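Local coordinates for initiator protein NS1 (Human bocavirus, PDB 4KW3), which probably recognises the viral replication origin and, through this N-terminal nuclease domain, nicks one DNA strand to start rolling-circle replication, at residues R9-Q13 and C101-V105; F208-P214 and Y260-L264. The contacts are given in a common frame with arbitrary orientation. Numbering follows the deposited sequence.

Contact 1 of 2, residues R9-Q13 and C101-V105; sequences RAFSQ and CDIIV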
loop_
_atom_site.group_PDB
_atom_site.type_symbol
_atom_site.label_atom_id
_atom_site.label_comp_id
_atom_site.label_asym_id
_atom_site.label_seq_id
_atom_site.Cartn_x
_atom_site.Cartn_y
_atom_site.Cartn_z
ATOM N N ARG A 9 0.236 -14.176 13.851
ATOM C CA ARG A 9 0.929 -15.445 14.097
ATOM C C ARG A 9 0.581 -16.516 13.092
ATOM O O ARG A 9 1.215 -17.575 13.049
ATOM C CB ARG A 9 0.639 -15.951 15.506
ATOM C CG ARG A 9 1.333 -15.165 16.585
ATOM C CD ARG A 9 0.836 -15.515 17.987
ATOM N NE ARG A 9 1.563 -14.694 18.960
ATOM C CZ ARG A 9 2.788 -14.968 19.406
ATOM N NH1 ARG A 9 3.426 -16.062 18.996
ATOM N NH2 ARG A 9 3.373 -14.157 20.271
ATOM N N ALA A 10 -0.405 -16.214 12.256
ATOM C CA ALA A 10 -0.919 -17.183 11.310
ATOM C C ALA A 10 -1.402 -16.526 10.019
ATOM O O ALA A 10 -1.964 -15.426 10.042
ATOM C CB ALA A 10 -2.045 -17.961 11.964
ATOM N N PHE A 11 -1.241 -17.223 8.899
ATOM C CA PHE A 11 -1.658 -16.662 7.618
ATOM C C PHE A 11 -2.266 -17.717 6.692
ATOM O O PHE A 11 -1.571 -18.631 6.273
ATOM C CB PHE A 11 -0.479 -15.969 6.911
ATOM C CG PHE A 11 -0.908 -14.911 5.925
ATOM C CD1 PHE A 11 -1.403 -15.267 4.670
ATOM C CD2 PHE A 11 -0.833 -13.553 6.262
ATOM C CE1 PHE A 11 -1.822 -14.301 3.765
ATOM C CE2 PHE A 11 -1.225 -12.575 5.358
ATOM C CZ PHE A 11 -1.732 -12.954 4.101
ATOM N N SER A 12 -3.549 -17.550 6.354
ATOM C CA SER A 12 -4.299 -18.498 5.515
ATOM C C SER A 12 -3.636 -18.855 4.194
ATOM O O SER A 12 -3.213 -17.976 3.440
ATOM C CB SER A 12 -5.689 -17.941 5.215
ATOM O OG SER A 12 -6.494 -17.956 6.375
ATOM N N GLN A 13 -3.592 -20.150 3.896
ATOM C CA GLN A 13 -3.020 -20.627 2.639
ATOM C C GLN A 13 -4.136 -21.122 1.691
ATOM O O GLN A 13 -5.248 -21.410 2.138
ATOM C CB GLN A 13 -1.965 -21.708 2.916
ATOM C CG GLN A 13 -0.719 -21.221 3.658
ATOM C CD GLN A 13 0.524 -21.243 2.797
ATOM O OE1 GLN A 13 0.579 -20.623 1.723
ATOM N NE2 GLN A 13 1.533 -21.979 3.252
ATOM N N CYS A 101 -10.248 -14.819 5.011
ATOM C CA CYS A 101 -8.949 -14.619 4.386
ATOM C C CYS A 101 -8.009 -13.815 5.265
ATOM O O CYS A 101 -8.428 -13.140 6.190
ATOM C CB CYS A 101 -9.131 -13.876 3.073
ATOM S SG CYS A 101 -10.027 -12.359 3.317
ATOM N N ASP A 102 -6.725 -13.877 4.964
ATOM C CA ASP A 102 -5.792 -12.973 5.594
ATOM C C ASP A 102 -5.264 -12.023 4.543
ATOM O O ASP A 102 -5.006 -12.427 3.400
ATOM C CB ASP A 102 -4.661 -13.727 6.295
ATOM C CG ASP A 102 -5.121 -14.419 7.570
ATOM O OD1 ASP A 102 -5.471 -13.693 8.529
ATOM O OD2 ASP A 102 -5.099 -15.677 7.629
ATOM N N ILE A 103 -5.142 -10.752 4.918
ATOM C CA ILE A 103 -4.700 -9.731 3.974
ATOM C C ILE A 103 -3.708 -8.768 4.625
ATOM O O ILE A 103 -4.000 -8.172 5.666
ATOM C CB ILE A 103 -5.903 -8.911 3.442
ATOM C CG1 ILE A 103 -6.904 -9.828 2.727
ATOM C CG2 ILE A 103 -5.431 -7.778 2.510
ATOM C CD1 ILE A 103 -8.258 -9.219 2.545
ATOM N N ILE A 104 -2.537 -8.620 4.008
ATOM C CA ILE A 104 -1.632 -7.524 4.341
ATOM C C ILE A 104 -1.470 -6.615 3.116
ATOM O O ILE A 104 -1.332 -7.110 1.983
ATOM C CB ILE A 104 -0.269 -8.025 4.796
ATOM C CG1 ILE A 104 -0.417 -8.836 6.094
ATOM C CG2 ILE A 104 0.715 -6.829 4.950
ATOM C CD1 ILE A 104 0.822 -9.688 6.456
ATOM N N VAL A 105 -1.520 -5.299 3.338
ATOM C CA VAL A 105 -1.299 -4.321 2.276
ATOM C C VAL A 105 -0.300 -3.291 2.780
ATOM O O VAL A 105 -0.373 -2.840 3.931
ATOM C CB VAL A 105 -2.624 -3.619 1.781
ATOM C CG1 VAL A 105 -2.332 -2.517 0.764
ATOM C CG2 VAL A 105 -3.577 -4.605 1.151
HETATM O O HOH W 1 -4.301 -14.142 10.781
#
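Asp102 organises this meeting of an N-terminal loop with a strand of the central sheet. Its chi1 in the m well leans the carboxylate over the loop backbone, where OD2 accepts two hydrogen bonds from Ser12: from the backbone N at 2.7 Å and from the hydroxyl OG at 3.0 Å. Serine suits the place because its m rotamer sets a short donor beside its amide. The other oxygen, OD1, takes a hydrogen bond from a water (2.6 Å) that also donates to Ala10 O (2.8 Å), and a further one from Asn248 ND2. Phe11, with chi1 t, swings its ring past the aspartate: Asp102 CB sits 3.6 Å from the ring centroid, almost on the normal, a CH-pi contact. Phe11 CE2 also meets Ile104, whose mt rotamer brings CD1 to 3.7 Å from it; Pro204 and Leu205 of helix 204-212 touch the phenyl too. Ile103 points to the opposite sheet face, against helix 74-94. The loop thus lies across one face of the sheet in this Rep-type nuclease domain. Arg9 is out of reach, and the carboxylate's charge is met here by neutral donors, so attachment depends on directed hydrogen bonds beside an apolar patch.

Contact 2 of 2, residues F208-P214 and Y260-L264; sequences FKNYLLP and YHATL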
loop_
_atom_site.group_PDB
_atom_site.type_symbol
_atom_site.label_atom_id
_atom_site.label_comp_id
_atom_site.label_asym_id
_atom_site.label_seq_id
_atom_site.Cartn_x
_atom_site.Cartn_y
_atom_site.Cartn_z
ATOM N N PHE A 208 6.619 -10.990 4.599
ATOM C CA PHE A 208 6.242 -9.788 5.355
ATOM C C PHE A 208 7.383 -9.320 6.260
ATOM O O PHE A 208 7.807 -8.162 6.199
ATOM C CB PHE A 208 4.999 -10.084 6.210
ATOM C CG PHE A 208 4.515 -8.915 7.042
ATOM C CD1 PHE A 208 4.345 -7.653 6.478
ATOM C CD2 PHE A 208 4.205 -9.090 8.387
ATOM C CE1 PHE A 208 3.885 -6.585 7.238
ATOM C CE2 PHE A 208 3.751 -8.014 9.173
ATOM C CZ PHE A 208 3.588 -6.759 8.592
ATOM N N LYS A 209 7.878 -10.238 7.090
ATOM C CA LYS A 209 8.879 -9.920 8.097
ATOM C C LYS A 209 10.185 -9.476 7.463
ATOM O O LYS A 209 10.789 -8.485 7.905
ATOM C CB LYS A 209 9.152 -11.121 9.000
ATOM C CG LYS A 209 10.160 -10.817 10.103
ATOM C CD LYS A 209 10.791 -12.066 10.726
ATOM C CE LYS A 209 11.752 -12.713 9.778
ATOM N NZ LYS A 209 12.597 -13.751 10.438
ATOM N N ASN A 210 10.604 -10.180 6.406
ATOM C CA ASN A 210 11.921 -9.922 5.849
ATOM C C ASN A 210 11.990 -8.893 4.743
ATOM O O ASN A 210 13.015 -8.220 4.613
ATOM C CB ASN A 210 12.591 -11.225 5.394
ATOM C CG ASN A 210 12.974 -12.074 6.552
ATOM O OD1 ASN A 210 13.402 -11.546 7.575
ATOM N ND2 ASN A 210 12.784 -13.383 6.438
ATOM N N TYR A 211 10.908 -8.720 3.989
ATOM C CA TYR A 211 10.979 -7.790 2.875
ATOM C C TYR A 211 10.127 -6.536 3.107
ATOM O O TYR A 211 10.574 -5.446 2.820
ATOM C CB TYR A 211 10.659 -8.439 1.496
ATOM C CG TYR A 211 10.604 -7.357 0.434
ATOM C CD1 TYR A 211 11.783 -6.857 -0.142
ATOM C CD2 TYR A 211 9.387 -6.768 0.064
ATOM C CE1 TYR A 211 11.747 -5.814 -1.067
ATOM C CE2 TYR A 211 9.342 -5.726 -0.860
ATOM C CZ TYR A 211 10.531 -5.250 -1.417
ATOM O OH TYR A 211 10.500 -4.217 -2.332
ATOM N N LEU A 212 8.941 -6.667 3.683
ATOM C CA LEU A 212 8.063 -5.501 3.848
ATOM C C LEU A 212 8.344 -4.697 5.143
ATOM O O LEU A 212 8.351 -3.466 5.120
ATOM C CB LEU A 212 6.598 -5.925 3.783
ATOM C CG LEU A 212 6.080 -6.449 2.433
ATOM C CD1 LEU A 212 4.613 -6.828 2.556
ATOM C CD2 LEU A 212 6.262 -5.397 1.323
ATOM N N LEU A 213 8.594 -5.391 6.255
ATOM C CA LEU A 213 8.799 -4.732 7.545
ATOM C C LEU A 213 10.033 -3.836 7.669
ATOM O O LEU A 213 9.922 -2.680 8.086
ATOM C CB LEU A 213 8.768 -5.740 8.693
ATOM C CG LEU A 213 7.359 -6.115 9.132
ATOM C CD1 LEU A 213 7.433 -6.817 10.456
ATOM C CD2 LEU A 213 6.493 -4.858 9.202
ATOM N N PRO A 214 11.212 -4.342 7.285
ATOM C CA PRO A 214 12.382 -3.526 7.649
ATOM C C PRO A 214 12.662 -2.385 6.672
ATOM O O PRO A 214 13.684 -2.341 6.003
ATOM C CB PRO A 214 13.516 -4.550 7.684
ATOM C CG PRO A 214 13.103 -5.606 6.709
ATOM C CD PRO A 214 11.591 -5.613 6.639
ATOM N N TYR A 260 7.492 -4.585 16.482
ATOM C CA TYR A 260 6.661 -5.595 15.803
ATOM C C TYR A 260 7.542 -6.564 15.029
ATOM O O TYR A 260 7.409 -7.776 15.177
ATOM C CB TYR A 260 5.680 -4.914 14.858
ATOM C CG TYR A 260 4.503 -5.749 14.457
ATOM C CD1 TYR A 260 4.605 -6.687 13.430
ATOM C CD2 TYR A 260 3.260 -5.554 15.051
ATOM C CE1 TYR A 260 3.507 -7.430 13.028
ATOM C CE2 TYR A 260 2.171 -6.288 14.671
ATOM C CZ TYR A 260 2.293 -7.235 13.656
ATOM O OH TYR A 260 1.186 -7.965 13.278
ATOM N N HIS A 261 8.466 -6.018 14.236
ATOM C CA HIS A 261 9.452 -6.828 13.517
ATOM C C HIS A 261 10.320 -7.704 14.423
ATOM O O HIS A 261 10.575 -8.873 14.117
ATOM C CB HIS A 261 10.349 -5.923 12.705
ATOM C CG HIS A 261 11.462 -6.640 12.018
ATOM N ND1 HIS A 261 12.692 -6.846 12.609
ATOM C CD2 HIS A 261 11.535 -7.205 10.791
ATOM C CE1 HIS A 261 13.475 -7.501 11.774
ATOM N NE2 HIS A 261 12.797 -7.734 10.664
ATOM N N ALA A 262 10.770 -7.118 15.531
ATOM C CA ALA A 262 11.626 -7.799 16.497
ATOM C C ALA A 262 10.898 -9.003 17.092
ATOM O O ALA A 262 11.467 -10.080 17.214
ATOM C CB ALA A 262 12.034 -6.838 17.599
ATOM N N THR A 263 9.635 -8.811 17.466
ATOM C CA THR A 263 8.833 -9.894 17.996
ATOM C C THR A 263 8.676 -11.031 16.977
ATOM O O THR A 263 8.879 -12.193 17.318
ATOM C CB THR A 263 7.452 -9.394 18.436
ATOM O OG1 THR A 263 7.609 -8.409 19.465
ATOM C CG2 THR A 263 6.606 -10.541 18.952
ATOM N N LEU A 264 8.330 -10.704 15.728
ATOM C CA LEU A 264 8.285 -11.723 14.676
ATOM C C LEU A 264 9.621 -12.436 14.503
ATOM O O LEU A 264 9.672 -13.651 14.359
ATOM C CB LEU A 264 7.837 -11.144 13.332
ATOM C CG LEU A 264 6.382 -10.709 13.236
ATOM C CD1 LEU A 264 6.077 -10.186 11.834
ATOM C CD2 LEU A 264 5.461 -11.853 13.618
#
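Leu213 is a bump that settles in a hollow lined by Tyr260, His261 and Leu264: its CB points at helix 257-268, and its CD1 lies 3.7 Å from His261 CA, 3.9 Å from Leu264 CD1 and 4.1 Å from Tyr260 CD1. A branched aliphatic side chain suits so shallow a hollow. Phe208 widens the apolar surface, its CE2 lying 3.9 Å from Tyr260 CE1 and its CD2 4.1 Å from Leu264 CD1. A pi-type turn at 208-212, with Leu213 N hydrogen-bonded to Phe208 O at 2.9 Å, leads into RCR-3, the motif that in rolling-circle initiators carries the nucleophilic tyrosine. Tyr211, the predicted nuclease residue, makes no contact with 260-264, whereas Leu213 of the same motif packs there. The short helical segments cross at -135° with axes 10.2 Å apart, room enough for intervening side chains. His261 is the second bump, pushed in edge-first: its CD2 reaches 3.2 Å from Lys209 O and 3.8 Å from Leu213 CB, with Pro214 CB 4.4 Å from its NE2. The methylene chain of Lys209 lies along Leu264, Lys209 CG to Leu264 CB being 4.0 Å. Its ammonium continues to a salt bridge with Asp265; the Tyr260 hydroxyl likewise leaves the apolar patch to hydrogen-bond with Ile8 N.

Contacts 1 and 2, with centres about 14 Å apart, meet directly where Ile104 CD1 of the strand packs 3.8 Å from Phe208 CG of the helix. Phe208 thus joins the two, touching Ile104 in the sheet and Tyr260 and Leu264 of helix 257-268, and the N-terminal region reaches both contacts: residues 9-13 cross the strand, while Ile8 and Val7 meet Tyr260 and Val7 also touches Leu264. The packing borders the predicted nuclease centre. The side chain of Ile104 is about 7 Å from that of His117, a predicted metal ligand, and about 10 Å from that of Tyr211; Phe208's is about 8 Å from His117's. Leu212 touches His117 itself, so the helix carrying Tyr211 lies beside the predicted metal site.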